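Local coordinates for protein Bug27 (Bordetella pertussis, PDB 2QPQ), which probably serves as a periplasmic solute-binding protein of the Bug family, capturing a small ligand between two alpha/beta domains in Venus flytrap fashion, at residues N7-P18 / Q39-S50; N72-G80 / V282-S290. All blocks are in the same frame, centred on the assembly; numbering follows the deposited sequence.

In the fold
Both contacts belong to a periplasmic binding protein fold, and they differ in depth and chemistry. Interaction 1 is partly buried and pairs the neighbouring strands 10-14 and 41-45, which helix 21-35 connects in a beta-alpha-beta unit; backbone hydrogen bonds dominate, with acidic and basic side chains on one face. Interaction 2 is buried and joins helices far apart in sequence, 74-81 and 275-296, through apolar side chains and bridging waters, without a direct hydrogen bond between its segments. The two are in series along the chain, their centres about 21 Å apart, yet they touch: the Phe16 ring, after strand 10-14, packs against Asn72 and Ser74.

Interaction 1 of 2, residues N7-P18 / Q39-S50; sequences NKPLDIIVTFPP and QTAVVENRPGAS
Ile13 lays its CD1 methyl alongside the stem of Glu44, 3.2 Å from CG, a distance too short to be taken exactly; the two side chains point the same way. Its other branch, CG2, meets Arg46 CG at 3.5 Å. Glu44 starts from the cramped rotamer, its CG between the backbone N and the carbonyl carbon (chi1 56°), and then extends, which brings OE2 to 2.5 Å from Asp11 OD1, the carboxylate planes 36° apart. Arg46 holds the other oxygen of Glu44 side-on: NE and NH2 both bond to OE1, at 3.0 Å for NE, from one face of the carboxylate. Asp11 also makes a salt bridge to Arg61.

On the reverse face, Val14 CG2 reaches Val43 CG1 at 3.5 Å, and Ile12 CD1 rests on the methyl of Ala41; helix 21-35, which connects the two strands in a beta-alpha-beta crossover, packs on Val14 and Val43. Between the faces runs a parallel beta ladder from Leu10-Ala41 to Val14-Asn45. Ile12 N to Val42 O is almost straight (178°), whereas the first bond, Leu10 N to Thr40 O, is weak. Beyond the strands, a water donates to Thr15 O and Pro47 O and lies over one face of the Phe16 ring; a citrate, probably from the crystallisation liquor, is bound nearby.

Two carboxylate oxygens so close suggest that Asp11 and Glu44 share a proton, while the two arginines probably temper the remaining negative charge.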
loop_
_atom_site.group_PDB
_atom_site.type_symbol
_atom_site.label_atom_id
_atom_site.label_comp_id
_atom_site.label_asym_id
_atom_site.label_seq_id
_atom_site.Cartn_x
_atom_site.Cartn_y
_atom_site.Cartn_z
ATOM N N ASN A 7 18.646 23.026 -5.883
ATOM C CA ASN A 7 18.728 24.446 -6.362
ATOM C C ASN A 7 17.538 24.983 -7.207
ATOM O O ASN A 7 17.548 26.138 -7.702
ATOM C CB ASN A 7 20.056 24.685 -7.114
ATOM C CG ASN A 7 20.182 23.869 -8.409
ATOM O OD1 ASN A 7 19.194 23.488 -9.048
ATOM N ND2 ASN A 7 21.427 23.631 -8.822
ATOM N N LYS A 8 16.551 24.117 -7.416
ATOM C CA LYS A 8 15.264 24.481 -7.964
ATOM C C LYS A 8 14.285 23.588 -7.182
ATOM O O LYS A 8 14.725 22.747 -6.365
ATOM C CB LYS A 8 15.209 24.214 -9.485
ATOM C CG LYS A 8 15.361 22.746 -9.862
ATOM C CD LYS A 8 15.517 22.537 -11.357
ATOM C CE LYS A 8 15.392 21.065 -11.690
ATOM N NZ LYS A 8 15.877 20.768 -13.074
ATOM N N PRO A 9 12.959 23.791 -7.386
ATOM C CA PRO A 9 11.984 22.937 -6.706
ATOM C C PRO A 9 12.244 21.457 -7.005
ATOM O O PRO A 9 12.765 21.133 -8.066
ATOM C CB PRO A 9 10.654 23.356 -7.330
ATOM C CG PRO A 9 10.867 24.787 -7.774
ATOM C CD PRO A 9 12.312 24.836 -8.209
ATOM N N LEU A 10 11.917 20.594 -6.051
ATOM C CA LEU A 10 11.729 19.174 -6.329
ATOM C C LEU A 10 10.327 18.988 -6.915
ATOM O O LEU A 10 9.427 19.805 -6.717
ATOM C CB LEU A 10 11.913 18.318 -5.068
ATOM C CG LEU A 10 13.274 17.942 -4.480
ATOM C CD1 LEU A 10 14.377 18.952 -4.629
ATOM C CD2 LEU A 10 13.063 17.542 -3.017
ATOM N N ASP A 11 10.163 17.924 -7.679
ATOM C CA ASP A 11 8.882 17.601 -8.285
ATOM C C ASP A 11 8.589 16.182 -7.815
ATOM O O ASP A 11 9.287 15.262 -8.179
ATOM C CB ASP A 11 9.034 17.654 -9.798
ATOM C CG ASP A 11 7.723 17.406 -10.537
ATOM O OD1 ASP A 11 6.627 17.530 -9.904
ATOM O OD2 ASP A 11 7.789 17.119 -11.756
ATOM N N ILE A 12 7.605 16.028 -6.941
ATOM C CA ILE A 12 7.300 14.734 -6.350
ATOM C C ILE A 12 6.023 14.288 -7.050
ATOM O O ILE A 12 4.984 14.958 -6.947
ATOM C CB ILE A 12 7.083 14.844 -4.820
ATOM C CG1 ILE A 12 8.379 15.272 -4.107
ATOM C CG2 ILE A 12 6.556 13.533 -4.214
ATOM C CD1 ILE A 12 8.137 15.577 -2.616
ATOM N N ILE A 13 6.111 13.176 -7.766
ATOM C CA ILE A 13 4.978 12.714 -8.581
ATOM C C ILE A 13 4.315 11.599 -7.819
ATOM O O ILE A 13 4.948 10.584 -7.497
ATOM C CB ILE A 13 5.423 12.225 -10.000
ATOM C CG1 ILE A 13 6.203 13.310 -10.804
ATOM C CG2 ILE A 13 4.202 11.677 -10.766
ATOM C CD1 ILE A 13 5.478 14.616 -10.959
ATOM N N VAL A 14 3.055 11.814 -7.445
ATOM C CA VAL A 14 2.332 10.826 -6.651
ATOM C C VAL A 14 1.535 9.887 -7.569
ATOM O O VAL A 14 0.819 10.358 -8.432
ATOM C CB VAL A 14 1.385 11.498 -5.625
ATOM C CG1 VAL A 14 0.891 10.462 -4.647
ATOM C CG2 VAL A 14 2.096 12.632 -4.885
ATOM N N THR A 15 1.651 8.580 -7.330
ATOM C CA THR A 15 1.105 7.535 -8.214
ATOM C C THR A 15 -0.350 7.261 -7.899
ATOM O O THR A 15 -1.003 6.515 -8.604
ATOM C CB THR A 15 1.861 6.195 -8.025
ATOM O OG1 THR A 15 1.960 5.895 -6.618
ATOM C CG2 THR A 15 3.255 6.248 -8.683
ATOM N N PHE A 16 -0.860 7.871 -6.839
ATOM C CA PHE A 16 -2.265 7.671 -6.435
ATOM C C PHE A 16 -2.951 8.997 -6.198
ATOM O O PHE A 16 -2.287 10.022 -5.988
ATOM C CB PHE A 16 -2.358 6.682 -5.245
ATOM C CG PHE A 16 -2.290 5.244 -5.690
ATOM C CD1 PHE A 16 -1.059 4.660 -6.023
ATOM C CD2 PHE A 16 -3.452 4.512 -5.906
ATOM C CE1 PHE A 16 -0.988 3.356 -6.519
ATOM C CE2 PHE A 16 -3.394 3.214 -6.399
ATOM C CZ PHE A 16 -2.159 2.635 -6.704
ATOM N N PRO A 17 -4.295 8.999 -6.253
ATOM C CA PRO A 17 -4.934 10.286 -6.152
ATOM C C PRO A 17 -5.066 10.830 -4.715
ATOM O O PRO A 17 -4.871 10.088 -3.749
ATOM C CB PRO A 17 -6.311 10.040 -6.811
ATOM C CG PRO A 17 -6.573 8.638 -6.724
ATOM C CD PRO A 17 -5.268 7.899 -6.454
ATOM N N PRO A 18 -5.413 12.126 -4.574
ATOM C CA PRO A 18 -5.724 12.621 -3.222
ATOM C C PRO A 18 -6.778 11.790 -2.507
ATOM O O PRO A 18 -7.672 11.225 -3.153
ATOM C CB PRO A 18 -6.250 14.020 -3.488
ATOM C CG PRO A 18 -5.485 14.425 -4.722
ATOM C CD PRO A 18 -5.554 13.194 -5.582
ATOM N N GLN A 39 13.559 25.144 -1.117
ATOM C CA GLN A 39 12.884 25.198 -2.414
ATOM C C GLN A 39 11.595 24.389 -2.262
ATOM O O GLN A 39 11.523 23.499 -1.413
ATOM C CB GLN A 39 13.771 24.608 -3.517
ATOM C CG GLN A 39 15.044 25.430 -3.856
ATOM C CD GLN A 39 14.792 26.538 -4.879
ATOM O OE1 GLN A 39 13.804 26.503 -5.609
ATOM N NE2 GLN A 39 15.692 27.520 -4.938
ATOM N N THR A 40 10.585 24.731 -3.060
ATOM C CA THR A 40 9.288 24.078 -3.012
ATOM C C THR A 40 9.458 22.656 -3.497
ATOM O O THR A 40 10.008 22.427 -4.585
ATOM C CB THR A 40 8.267 24.751 -3.963
ATOM O OG1 THR A 40 8.310 26.180 -3.815
ATOM C CG2 THR A 40 6.841 24.240 -3.691
ATOM N N ALA A 41 9.036 21.700 -2.683
ATOM C CA ALA A 41 8.832 20.355 -3.155
ATOM C C ALA A 41 7.420 20.349 -3.697
ATOM O O ALA A 41 6.455 20.157 -2.929
ATOM C CB ALA A 41 8.966 19.388 -1.997
ATOM N N VAL A 42 7.275 20.604 -4.990
ATOM C CA VAL A 42 5.961 20.570 -5.624
ATOM C C VAL A 42 5.459 19.123 -5.655
ATOM O O VAL A 42 6.125 18.231 -6.183
ATOM C CB VAL A 42 5.990 21.123 -7.060
ATOM C CG1 VAL A 42 4.577 20.980 -7.741
ATOM C CG2 VAL A 42 6.547 22.582 -7.105
ATOM N N VAL A 43 4.269 18.904 -5.115
ATOM C CA VAL A 43 3.659 17.582 -5.119
ATOM C C VAL A 43 2.530 17.563 -6.133
ATOM O O VAL A 43 1.663 18.448 -6.137
ATOM C CB VAL A 43 3.164 17.211 -3.708
ATOM C CG1 VAL A 43 2.307 15.924 -3.708
ATOM C CG2 VAL A 43 4.358 17.114 -2.748
ATOM N N GLU A 44 2.551 16.585 -7.029
ATOM C CA GLU A 44 1.495 16.496 -8.004
ATOM C C GLU A 44 1.029 15.048 -8.180
ATOM O O GLU A 44 1.813 14.124 -8.074
ATOM C CB GLU A 44 1.937 17.163 -9.313
ATOM C CG GLU A 44 3.192 16.613 -9.880
ATOM C CD GLU A 44 3.526 17.226 -11.232
ATOM O OE1 GLU A 44 2.611 17.377 -12.092
ATOM O OE2 GLU A 44 4.705 17.527 -11.452
ATOM N N ASN A 45 -0.261 14.844 -8.371
ATOM C CA ASN A 45 -0.771 13.491 -8.563
ATOM C C ASN A 45 -0.812 13.194 -10.041
ATOM O O ASN A 45 -1.336 13.990 -10.805
ATOM C CB ASN A 45 -2.170 13.302 -7.938
ATOM C CG ASN A 45 -2.197 13.659 -6.472
ATOM O OD1 ASN A 45 -1.972 12.810 -5.594
ATOM N ND2 ASN A 45 -2.440 14.910 -6.194
ATOM N N ARG A 46 -0.219 12.059 -10.426
ATOM C CA ARG A 46 -0.322 11.541 -11.782
ATOM C C ARG A 46 -0.721 10.080 -11.696
ATOM O O ARG A 46 0.122 9.205 -11.899
ATOM C CB ARG A 46 1.032 11.718 -12.513
ATOM C CG ARG A 46 1.528 13.164 -12.532
ATOM C CD ARG A 46 0.816 14.011 -13.621
ATOM N NE ARG A 46 1.693 15.117 -13.904
ATOM C CZ ARG A 46 2.212 15.457 -15.070
ATOM N NH1 ARG A 46 1.927 14.830 -16.204
ATOM N NH2 ARG A 46 3.028 16.475 -15.068
ATOM N N PRO A 47 -2.000 9.795 -11.339
ATOM C CA PRO A 47 -2.408 8.457 -10.946
ATOM C C PRO A 47 -2.859 7.479 -12.041
ATOM O O PRO A 47 -3.189 6.350 -11.751
ATOM C CB PRO A 47 -3.551 8.748 -9.990
ATOM C CG PRO A 47 -4.172 9.984 -10.528
ATOM C CD PRO A 47 -3.135 10.742 -11.250
ATOM N N GLY A 48 -2.839 7.905 -13.297
ATOM C CA GLY A 48 -3.317 7.046 -14.392
ATOM C C GLY A 48 -2.685 5.679 -14.415
ATOM O O GLY A 48 -1.474 5.542 -14.152
ATOM N N ALA A 49 -3.525 4.676 -14.706
ATOM C CA ALA A 49 -3.138 3.273 -14.919
ATOM C C ALA A 49 -2.399 2.751 -13.689
ATOM O O ALA A 49 -1.270 2.252 -13.795
ATOM C CB ALA A 49 -2.253 3.132 -16.164
ATOM N N SER A 50 -3.043 2.888 -12.535
ATOM C CA SER A 50 -2.508 2.392 -11.250
ATOM C C SER A 50 -1.109 2.934 -10.912
ATOM O O SER A 50 -0.346 2.289 -10.221
ATOM C CB SER A 50 -2.519 0.858 -11.233
ATOM O OG SER A 50 -3.834 0.390 -11.519
HETATM O O HOH W 1 -3.321 5.136 -9.228
#

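Interaction 2 of 2, residues N72-G80 / V282-S290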
loop_
_atom_site.group_PDB
_atom_site.type_symbol
_atom_site.label_atom_id
_atom_site.label_comp_id
_atom_site.label_asym_id
_atom_site.label_seq_id
_atom_site.Cartn_x
_atom_site.Cartn_y
_atom_site.Cartn_z
ATOM N N ASN A 72 3.456 3.267 -3.488
ATOM C CA ASN A 72 3.192 2.262 -2.488
ATOM C C ASN A 72 3.399 0.881 -3.116
ATOM O O ASN A 72 3.819 0.777 -4.273
ATOM C CB ASN A 72 1.795 2.437 -1.879
ATOM C CG ASN A 72 0.689 2.347 -2.914
ATOM O OD1 ASN A 72 -0.012 3.326 -3.176
ATOM N ND2 ASN A 72 0.515 1.191 -3.482
ATOM N N SER A 73 3.138 -0.168 -2.350
ATOM C CA SER A 73 3.282 -1.560 -2.819
ATOM C C SER A 73 2.672 -1.865 -4.189
ATOM O O SER A 73 3.196 -2.712 -4.908
ATOM C CB SER A 73 2.741 -2.524 -1.762
ATOM O OG SER A 73 3.601 -2.490 -0.655
ATOM N N SER A 74 1.601 -1.158 -4.553
ATOM C CA SER A 74 1.019 -1.230 -5.896
ATOM C C SER A 74 2.089 -1.191 -6.978
ATOM O O SER A 74 2.000 -1.903 -7.967
ATOM C CB SER A 74 0.041 -0.066 -6.132
ATOM O OG SER A 74 -1.125 -0.139 -5.291
ATOM N N PHE A 75 3.108 -0.347 -6.794
ATOM C CA PHE A 75 4.226 -0.284 -7.745
ATOM C C PHE A 75 4.826 -1.684 -7.982
ATOM O O PHE A 75 5.219 -2.039 -9.114
ATOM C CB PHE A 75 5.298 0.713 -7.243
ATOM C CG PHE A 75 6.515 0.811 -8.142
ATOM C CD1 PHE A 75 6.575 1.790 -9.143
ATOM C CD2 PHE A 75 7.584 -0.095 -8.011
ATOM C CE1 PHE A 75 7.732 1.903 -9.995
ATOM C CE2 PHE A 75 8.726 -0.016 -8.891
ATOM C CZ PHE A 75 8.781 1.036 -9.849
ATOM N N ALA A 76 4.957 -2.469 -6.920
ATOM C CA ALA A 76 5.521 -3.827 -7.061
ATOM C C ALA A 76 4.515 -4.830 -7.629
ATOM O O ALA A 76 4.916 -5.892 -8.116
ATOM C CB ALA A 76 6.109 -4.322 -5.745
ATOM N N VAL A 77 3.215 -4.516 -7.536
ATOM C CA VAL A 77 2.172 -5.381 -8.101
ATOM C C VAL A 77 2.054 -5.211 -9.610
ATOM O O VAL A 77 1.786 -6.173 -10.356
ATOM C CB VAL A 77 0.773 -5.107 -7.468
ATOM C CG1 VAL A 77 -0.306 -6.017 -8.098
ATOM C CG2 VAL A 77 0.810 -5.321 -5.952
ATOM N N ASN A 78 2.267 -3.990 -10.065
ATOM C CA ASN A 78 2.017 -3.655 -11.462
ATOM C C ASN A 78 2.748 -4.468 -12.529
ATOM O O ASN A 78 2.136 -4.770 -13.567
ATOM C CB ASN A 78 2.206 -2.148 -11.693
ATOM C CG ASN A 78 1.085 -1.304 -11.100
ATOM O OD1 ASN A 78 1.189 -0.086 -11.047
ATOM N ND2 ASN A 78 0.028 -1.934 -10.669
ATOM N N PRO A 79 4.047 -4.803 -12.322
ATOM C CA PRO A 79 4.720 -5.553 -13.363
ATOM C C PRO A 79 4.041 -6.899 -13.667
ATOM O O PRO A 79 4.053 -7.296 -14.816
ATOM C CB PRO A 79 6.160 -5.713 -12.815
ATOM C CG PRO A 79 6.300 -4.495 -11.879
ATOM C CD PRO A 79 4.977 -4.484 -11.218
ATOM N N GLY A 80 3.432 -7.551 -12.666
ATOM C CA GLY A 80 2.792 -8.847 -12.878
ATOM C C GLY A 80 1.410 -8.758 -13.511
ATOM O O GLY A 80 0.961 -9.725 -14.120
ATOM N N VAL A 282 11.611 -3.506 -2.863
ATOM C CA VAL A 282 10.878 -3.276 -4.131
ATOM C C VAL A 282 11.075 -4.498 -5.040
ATOM O O VAL A 282 10.114 -5.050 -5.560
ATOM C CB VAL A 282 11.319 -1.965 -4.873
ATOM C CG1 VAL A 282 10.712 -1.867 -6.318
ATOM C CG2 VAL A 282 10.964 -0.728 -4.070
ATOM N N GLU A 283 12.315 -4.923 -5.223
ATOM C CA GLU A 283 12.608 -6.038 -6.160
ATOM C C GLU A 283 12.062 -7.377 -5.663
ATOM O O GLU A 283 11.519 -8.163 -6.420
ATOM C CB GLU A 283 14.129 -6.087 -6.439
ATOM C CG GLU A 283 14.556 -4.862 -7.247
ATOM C CD GLU A 283 16.025 -4.886 -7.683
ATOM O OE1 GLU A 283 16.553 -6.009 -7.846
ATOM O OE2 GLU A 283 16.617 -3.790 -7.898
ATOM N N THR A 284 12.209 -7.620 -4.368
ATOM C CA THR A 284 11.666 -8.820 -3.736
ATOM C C THR A 284 10.136 -8.890 -3.873
ATOM O O THR A 284 9.594 -9.949 -4.148
ATOM C CB THR A 284 12.039 -8.854 -2.257
ATOM O OG1 THR A 284 13.463 -8.979 -2.163
ATOM C CG2 THR A 284 11.356 -10.024 -1.547
ATOM N N ASP A 285 9.457 -7.752 -3.705
ATOM C CA ASP A 285 7.994 -7.737 -3.758
ATOM C C ASP A 285 7.519 -7.848 -5.203
ATOM O O ASP A 285 6.498 -8.443 -5.484
ATOM C CB ASP A 285 7.432 -6.500 -3.063
ATOM C CG ASP A 285 7.292 -6.690 -1.544
ATOM O OD1 ASP A 285 7.588 -7.805 -1.033
ATOM O OD2 ASP A 285 6.860 -5.745 -0.859
ATOM N N ILE A 286 8.276 -7.278 -6.123
ATOM C CA ILE A 286 7.958 -7.450 -7.525
ATOM C C ILE A 286 7.923 -8.938 -7.819
ATOM O O ILE A 286 6.948 -9.432 -8.409
ATOM C CB ILE A 286 8.980 -6.734 -8.434
ATOM C CG1 ILE A 286 8.708 -5.214 -8.407
ATOM C CG2 ILE A 286 8.860 -7.288 -9.896
ATOM C CD1 ILE A 286 9.727 -4.363 -9.148
ATOM N N ASP A 287 8.969 -9.650 -7.391
ATOM C CA ASP A 287 9.087 -11.095 -7.661
ATOM C C ASP A 287 7.952 -11.869 -7.000
ATOM O O ASP A 287 7.337 -12.721 -7.600
ATOM C CB ASP A 287 10.454 -11.603 -7.179
ATOM C CG ASP A 287 11.625 -11.088 -8.044
ATOM O OD1 ASP A 287 11.406 -10.564 -9.176
ATOM O OD2 ASP A 287 12.784 -11.238 -7.582
ATOM N N ARG A 288 7.676 -11.541 -5.753
ATOM C CA ARG A 288 6.672 -12.240 -4.973
ATOM C C ARG A 288 5.252 -12.001 -5.518
ATOM O O ARG A 288 4.446 -12.937 -5.646
ATOM C CB ARG A 288 6.819 -11.785 -3.527
ATOM C CG ARG A 288 5.670 -12.066 -2.637
ATOM C CD ARG A 288 5.726 -11.044 -1.534
ATOM N NE ARG A 288 4.752 -11.419 -0.527
ATOM C CZ ARG A 288 4.295 -10.604 0.399
ATOM N NH1 ARG A 288 4.686 -9.329 0.435
ATOM N NH2 ARG A 288 3.442 -11.085 1.272
ATOM N N PHE A 289 4.956 -10.747 -5.857
ATOM C CA PHE A 289 3.611 -10.412 -6.332
ATOM C C PHE A 289 3.416 -10.994 -7.702
ATOM O O PHE A 289 2.331 -11.457 -8.031
ATOM C CB PHE A 289 3.392 -8.884 -6.359
ATOM C CG PHE A 289 3.327 -8.277 -4.984
ATOM C CD1 PHE A 289 2.850 -9.037 -3.912
ATOM C CD2 PHE A 289 3.737 -6.963 -4.749
ATOM C CE1 PHE A 289 2.789 -8.514 -2.644
ATOM C CE2 PHE A 289 3.635 -6.392 -3.439
ATOM C CZ PHE A 289 3.183 -7.174 -2.400
ATOM N N SER A 290 4.482 -11.004 -8.505
ATOM C CA SER A 290 4.366 -11.539 -9.874
ATOM C C SER A 290 4.026 -13.016 -9.828
ATOM O O SER A 290 3.236 -13.511 -10.650
ATOM C CB SER A 290 5.654 -11.297 -10.663
ATOM O OG SER A 290 5.547 -10.008 -11.247
HETATM O O HOH W 2 4.119 -4.894 0.024
HETATM O O HOH W 3 4.469 -7.810 -9.888
HETATM O O HOH W 4 1.886 -12.181 -13.007
#
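Helices 74-80 and 282-290 run at 46° to each other, their axes 7.7 Å apart at closest approach, and the CA atoms of Ala76 and Ile286 come within 4.4 Å. The small side chain of Ala76 fits as a knob into a hole made by Val282, Asp285, Ile286 and Phe289. Beside it, Ile286 CA lies 3.5 Å from Ala76 O in a CA-H...O contact that is nearly straight, 176° at the hydrogen.

Phe289 presents its ring edge to the backbone of Ala76, while Val77 CG2 lies 3.6 Å from its CD2; Leu144 of helix 141-153 packs against both Val77 and Phe289. Phe75, its CG opposite the backbone N (chi1 178°), sends its ring edge to Val282, CE2 to CG1 3.7 Å, and makes an edge-to-face stack with Phe93.

Waters supply the polar links. One joins Ser73 OG to Asp285 OD2; Ser73 OG is also bonded to the backbone N of Trp229 and Asp285 OD2 to its indole NE1. Another receives a weak bond from Gly80 N, lies 2.6 Å from Ala76 O, to which it can donate, and bonds with Ser290 OG. Here Gly80 brings its CA within 3.4 Å of Ser290 OG.

This is a close helix-helix interface with a knob-into-hole centre, by which the C-terminal helix 275-296 packs onto the helix following strand 67-72 in the alpha/beta fold of a periplasmic binding protein.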